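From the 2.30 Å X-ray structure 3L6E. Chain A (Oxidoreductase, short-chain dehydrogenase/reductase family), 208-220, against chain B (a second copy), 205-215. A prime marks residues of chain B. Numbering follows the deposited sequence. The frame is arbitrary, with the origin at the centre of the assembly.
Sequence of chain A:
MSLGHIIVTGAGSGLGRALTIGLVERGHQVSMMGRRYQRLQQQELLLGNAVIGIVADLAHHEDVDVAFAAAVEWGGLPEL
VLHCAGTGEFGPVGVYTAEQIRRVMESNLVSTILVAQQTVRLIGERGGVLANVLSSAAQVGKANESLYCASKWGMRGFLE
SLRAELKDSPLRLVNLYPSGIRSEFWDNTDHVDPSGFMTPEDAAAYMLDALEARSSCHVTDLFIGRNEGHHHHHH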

# COMPACT_ATOMS: atom_id res chain seq x y z
N LEU A 208 -0.21 -7.95 5.65
CA LEU A 208 0.79 -9.01 5.65
C LEU A 208 1.35 -9.29 4.26
O LEU A 208 2.53 -9.59 4.12
N ASP A 209 0.52 -9.20 3.23
CA ASP A 209 1.05 -9.27 1.88
C ASP A 209 2.01 -8.10 1.66
O ASP A 209 3.07 -8.26 1.10
N ALA A 210 1.62 -6.92 2.10
CA ALA A 210 2.44 -5.75 1.91
C ALA A 210 3.78 -5.90 2.68
O ALA A 210 4.79 -5.42 2.24
N LEU A 211 3.76 -6.59 3.82
CA LEU A 211 4.98 -6.73 4.62
C LEU A 211 5.90 -7.88 4.19
O LEU A 211 6.90 -8.13 4.84
N GLU A 212 5.55 -8.58 3.11
CA GLU A 212 6.39 -9.65 2.57
C GLU A 212 7.73 -9.10 2.07
O GLU A 212 7.76 -8.09 1.38
N ALA A 213 8.82 -9.77 2.41
CA ALA A 213 10.15 -9.38 1.94
C ALA A 213 10.34 -9.67 0.44
O ALA A 213 9.95 -10.72 -0.03
N ARG A 214 10.93 -8.73 -0.28
CA ARG A 214 11.34 -8.94 -1.68
C ARG A 214 12.74 -8.32 -1.83
O ARG A 214 13.14 -7.48 -1.01
N SER A 215 13.48 -8.73 -2.86
CA SER A 215 14.92 -8.39 -2.92
C SER A 215 15.19 -6.91 -3.15
O SER A 215 15.99 -6.32 -2.43
N SER A 216 14.48 -6.32 -4.12
CA SER A 216 14.80 -4.99 -4.63
C SER A 216 13.95 -3.83 -4.07
O SER A 216 14.21 -2.67 -4.39
N CYS A 217 12.95 -4.15 -3.27
CA CYS A 217 12.05 -3.13 -2.73
C CYS A 217 11.18 -3.64 -1.60
O CYS A 217 11.07 -4.84 -1.38
N HIS A 218 10.58 -2.69 -0.89
CA HIS A 218 9.57 -2.98 0.11
C HIS A 218 8.49 -1.91 0.05
O HIS A 218 8.69 -0.85 -0.52
N VAL A 219 7.35 -2.19 0.67
CA VAL A 219 6.26 -1.22 0.80
C VAL A 219 6.59 -0.29 1.97
O VAL A 219 6.91 -0.76 3.05
N THR A 220 6.52 1.01 1.76
CA THR A 220 6.80 1.97 2.82
C THR A 220 5.52 2.48 3.50
O THR A 220 5.54 2.80 4.68
N ALA B 205 4.52 -7.45 -8.35
CA ALA B 205 4.07 -8.41 -7.36
C ALA B 205 3.36 -7.72 -6.20
O ALA B 205 2.27 -8.16 -5.82
N TYR B 206 3.97 -6.67 -5.63
CA TYR B 206 3.36 -5.82 -4.60
C TYR B 206 2.07 -5.13 -5.07
O TYR B 206 1.06 -5.12 -4.35
N MSE B 207 2.08 -4.60 -6.27
CA MSE B 207 0.93 -3.92 -6.80
C MSE B 207 -0.24 -4.83 -7.06
O MSE B 207 -1.36 -4.49 -6.78
N LEU B 208 0.02 -6.00 -7.62
CA LEU B 208 -1.04 -6.96 -7.94
C LEU B 208 -1.65 -7.63 -6.71
O LEU B 208 -2.85 -7.92 -6.70
N ASP B 209 -0.83 -7.87 -5.69
CA ASP B 209 -1.33 -8.30 -4.37
C ASP B 209 -2.28 -7.25 -3.76
O ASP B 209 -3.32 -7.58 -3.20
N ALA B 210 -1.88 -5.99 -3.86
CA ALA B 210 -2.64 -4.88 -3.33
C ALA B 210 -3.92 -4.66 -4.14
O ALA B 210 -4.91 -4.14 -3.63
N LEU B 211 -3.90 -5.06 -5.40
CA LEU B 211 -5.08 -4.92 -6.23
C LEU B 211 -6.02 -6.10 -6.06
O LEU B 211 -7.15 -6.05 -6.57
N GLU B 212 -5.59 -7.14 -5.35
CA GLU B 212 -6.47 -8.29 -5.10
C GLU B 212 -7.72 -7.81 -4.38
O GLU B 212 -7.61 -7.05 -3.42
N ALA B 213 -8.89 -8.26 -4.83
CA ALA B 213 -10.18 -7.84 -4.27
C ALA B 213 -10.57 -8.66 -3.05
O ALA B 213 -10.32 -9.87 -3.00
N ARG B 214 -11.17 -8.00 -2.07
CA ARG B 214 -11.61 -8.64 -0.83
C ARG B 214 -12.98 -8.05 -0.53
O ARG B 214 -13.35 -7.03 -1.13
N SER B 215 -13.75 -8.69 0.36
CA SER B 215 -15.16 -8.29 0.56
C SER B 215 -15.34 -6.94 1.24
O SER B 215 -16.14 -6.12 0.78

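The contact between the two stretches is built around one aromatic side chain. Tyr206′ gives up 178 Å² to chain A, by far the largest share of the 471 Å² buried on both sides together. Its CA-to-CB bond points sideways, but chi1 in the m well (-82°) and chi2 of -53° bring the end of the ring nearer to chain A, among the residues that follow the helix and those of strand 217-220.

The apolar evidence is clearest from the ring faces. Over one face lies Val219, chi1 t, whose CG2 sits 4.0 Å from the centroid of the Tyr206′ ring and 23° off its normal, a CH-pi arrangement; the closest atoms are Val219 CG2 and Tyr206′ CD1, at 3.7 Å. Over the opposite face runs Arg214, with Arg214 CD 3.8 Å from the Tyr206′ centroid and 21° off the normal. The ring is thus clamped between a valine methyl and an arginine methylene. Cys217, chi1 p, meets the ring edge instead: its SG lies 3.7 Å from Tyr206′ CE2 and 4.9 Å from the ring centroid, at 90° to the normal, so the sulfur sits beside the ring and not above it.

Arg214 points toward chain B and extends along an m, t, t course for chi1 to chi3, which carries its charged end over the face of the tyrosine ring. Arg214 CZ stands 4.6 Å from the Tyr206′ centroid, only 14° off the normal, which satisfies the geometry of a cation-pi interaction. Ala205′, also directed toward chain A, places its CB over one face of the guanidinium, 3.5 Å from Arg214 CZ. The edge of the same group is left for a charged partner: Arg214 NH2 forms a salt bridge with Asp209′ OD2 at 3.2 Å.

The hydroxyl supplies the hydrogen bond made directly between the stretches. Tyr206′ OH donates to Glu212 O at a very short 2.5 Å, tying the tip of the ring to the backbone just beyond the helix of chain A. The acceptor is a main-chain atom, while the Glu212 side chain starts toward chain B but its end leads away.

The two copies of Asp209 face each other, both with chi1 m, and their CA atoms are 6.8 Å apart. Asp209 OD2 and Asp209′ OD2 are separated by 4.2 Å, a close approach of like charges. The arginines do not balance this pair equally: against the salt bridge made by Arg214, Arg214′ NH1 remains 4.3 Å from Asp209 OD2, beyond salt-bridge range. Its chi3 is off-well at 101°, compared with t in Arg214, so the two copies of this side chain take different paths. Water 1 links the stretches here, donating to Asp209 OD2 at 2.6 Å and to Asp209′ O at 2.9 Å. Each aspartate also has its OD1 hydrogen-bonded elsewhere in the structure.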

# COMPACT_ATOMS: atom_id res chain seq x y z
CB LEU A 208 0.25 -10.29 6.28
CG LEU A 208 -0.20 -10.22 7.73
CD1 LEU A 208 -0.84 -11.54 8.15
CD2 LEU A 208 0.91 -9.82 8.67
CB ASP A 209 -0.04 -9.26 0.81
CG ASP A 209 -0.78 -10.57 0.72
OD1 ASP A 209 -0.51 -11.48 1.52
OD2 ASP A 209 -1.65 -10.69 -0.17
CB ALA A 210 1.70 -4.51 2.34
CB LEU A 211 4.63 -6.87 6.10
CG LEU A 211 4.11 -5.63 6.81
CD1 LEU A 211 3.54 -6.01 8.18
CD2 LEU A 211 5.21 -4.56 6.91
CB GLU A 212 5.69 -10.37 1.41
CG GLU A 212 4.55 -11.30 1.81
CD GLU A 212 5.03 -12.68 2.25
OE1 GLU A 212 5.85 -13.30 1.53
OE2 GLU A 212 4.56 -13.14 3.33
CB ALA A 213 11.24 -10.07 2.76
CB ARG A 214 10.34 -8.32 -2.67
CG ARG A 214 8.88 -8.80 -2.48
CD ARG A 214 8.00 -8.55 -3.71
NE ARG A 214 6.59 -8.77 -3.40
CZ ARG A 214 5.97 -9.94 -3.49
NH1 ARG A 214 6.64 -11.02 -3.89
NH2 ARG A 214 4.69 -10.04 -3.16
CB SER A 215 15.65 -9.23 -3.98
OG SER A 215 15.46 -10.61 -3.75
CB SER A 216 14.69 -4.99 -6.16
OG SER A 216 13.36 -5.27 -6.55
CB CYS A 217 11.14 -2.57 -3.84
SG CYS A 217 10.14 -3.82 -4.66
CB HIS A 218 10.18 -3.01 1.52
CG HIS A 218 10.77 -1.69 1.94
ND1 HIS A 218 11.85 -1.12 1.30
CD2 HIS A 218 10.43 -0.83 2.93
CE1 HIS A 218 12.15 0.03 1.87
NE2 HIS A 218 11.31 0.23 2.87
CB VAL A 219 4.92 -1.95 1.07
CG1 VAL A 219 3.86 -1.00 1.68
CG2 VAL A 219 4.43 -2.59 -0.20
CB THR A 220 7.61 3.18 2.29
OG1 THR A 220 6.93 3.77 1.19
CG2 THR A 220 9.06 2.74 1.85
CB ALA B 205 5.25 -9.28 -6.87
CB TYR B 206 4.33 -4.73 -4.14
CG TYR B 206 5.34 -5.16 -3.12
CD1 TYR B 206 4.94 -5.78 -1.93
CD2 TYR B 206 6.69 -4.90 -3.30
CE1 TYR B 206 5.87 -6.17 -0.99
CE2 TYR B 206 7.63 -5.27 -2.35
CZ TYR B 206 7.21 -5.90 -1.20
OH TYR B 206 8.15 -6.27 -0.27
CB MSE B 207 1.31 -3.16 -8.05
CG MSE B 207 2.33 -2.10 -7.79
SE MSE B 207 3.07 -1.47 -9.37
CE MSE B 207 1.70 -0.37 -9.95
CB LEU B 208 -0.55 -8.01 -8.92
CG LEU B 208 -0.17 -7.59 -10.35
CD1 LEU B 208 0.05 -8.85 -11.17
CD2 LEU B 208 -1.20 -6.71 -11.00
CB ASP B 209 -0.19 -8.53 -3.37
CG ASP B 209 0.54 -9.87 -3.59
OD1 ASP B 209 0.11 -10.66 -4.44
OD2 ASP B 209 1.54 -10.14 -2.88
CB ALA B 210 -1.79 -3.61 -3.34
CB LEU B 211 -4.70 -4.75 -7.71
CG LEU B 211 -3.96 -3.45 -8.03
CD1 LEU B 211 -3.47 -3.49 -9.48
CD2 LEU B 211 -4.81 -2.21 -7.78
CB GLU B 212 -5.79 -9.35 -4.23
CG GLU B 212 -4.56 -10.05 -4.84
CD GLU B 212 -4.92 -11.24 -5.71
OE1 GLU B 212 -5.82 -12.01 -5.32
OE2 GLU B 212 -4.29 -11.40 -6.77
CB ALA B 213 -11.29 -7.92 -5.32
CB ARG B 214 -10.63 -8.37 0.33
CG ARG B 214 -9.16 -8.51 -0.05
CD ARG B 214 -8.26 -8.76 1.15
NE ARG B 214 -7.93 -10.19 1.21
CZ ARG B 214 -6.80 -10.72 0.77
NH1 ARG B 214 -5.83 -9.95 0.28
NH2 ARG B 214 -6.63 -12.03 0.87
CB SER B 215 -15.94 -9.37 1.32
OG SER B 215 -15.81 -10.63 0.66
O HOH W 1 -3.13 -8.52 -0.48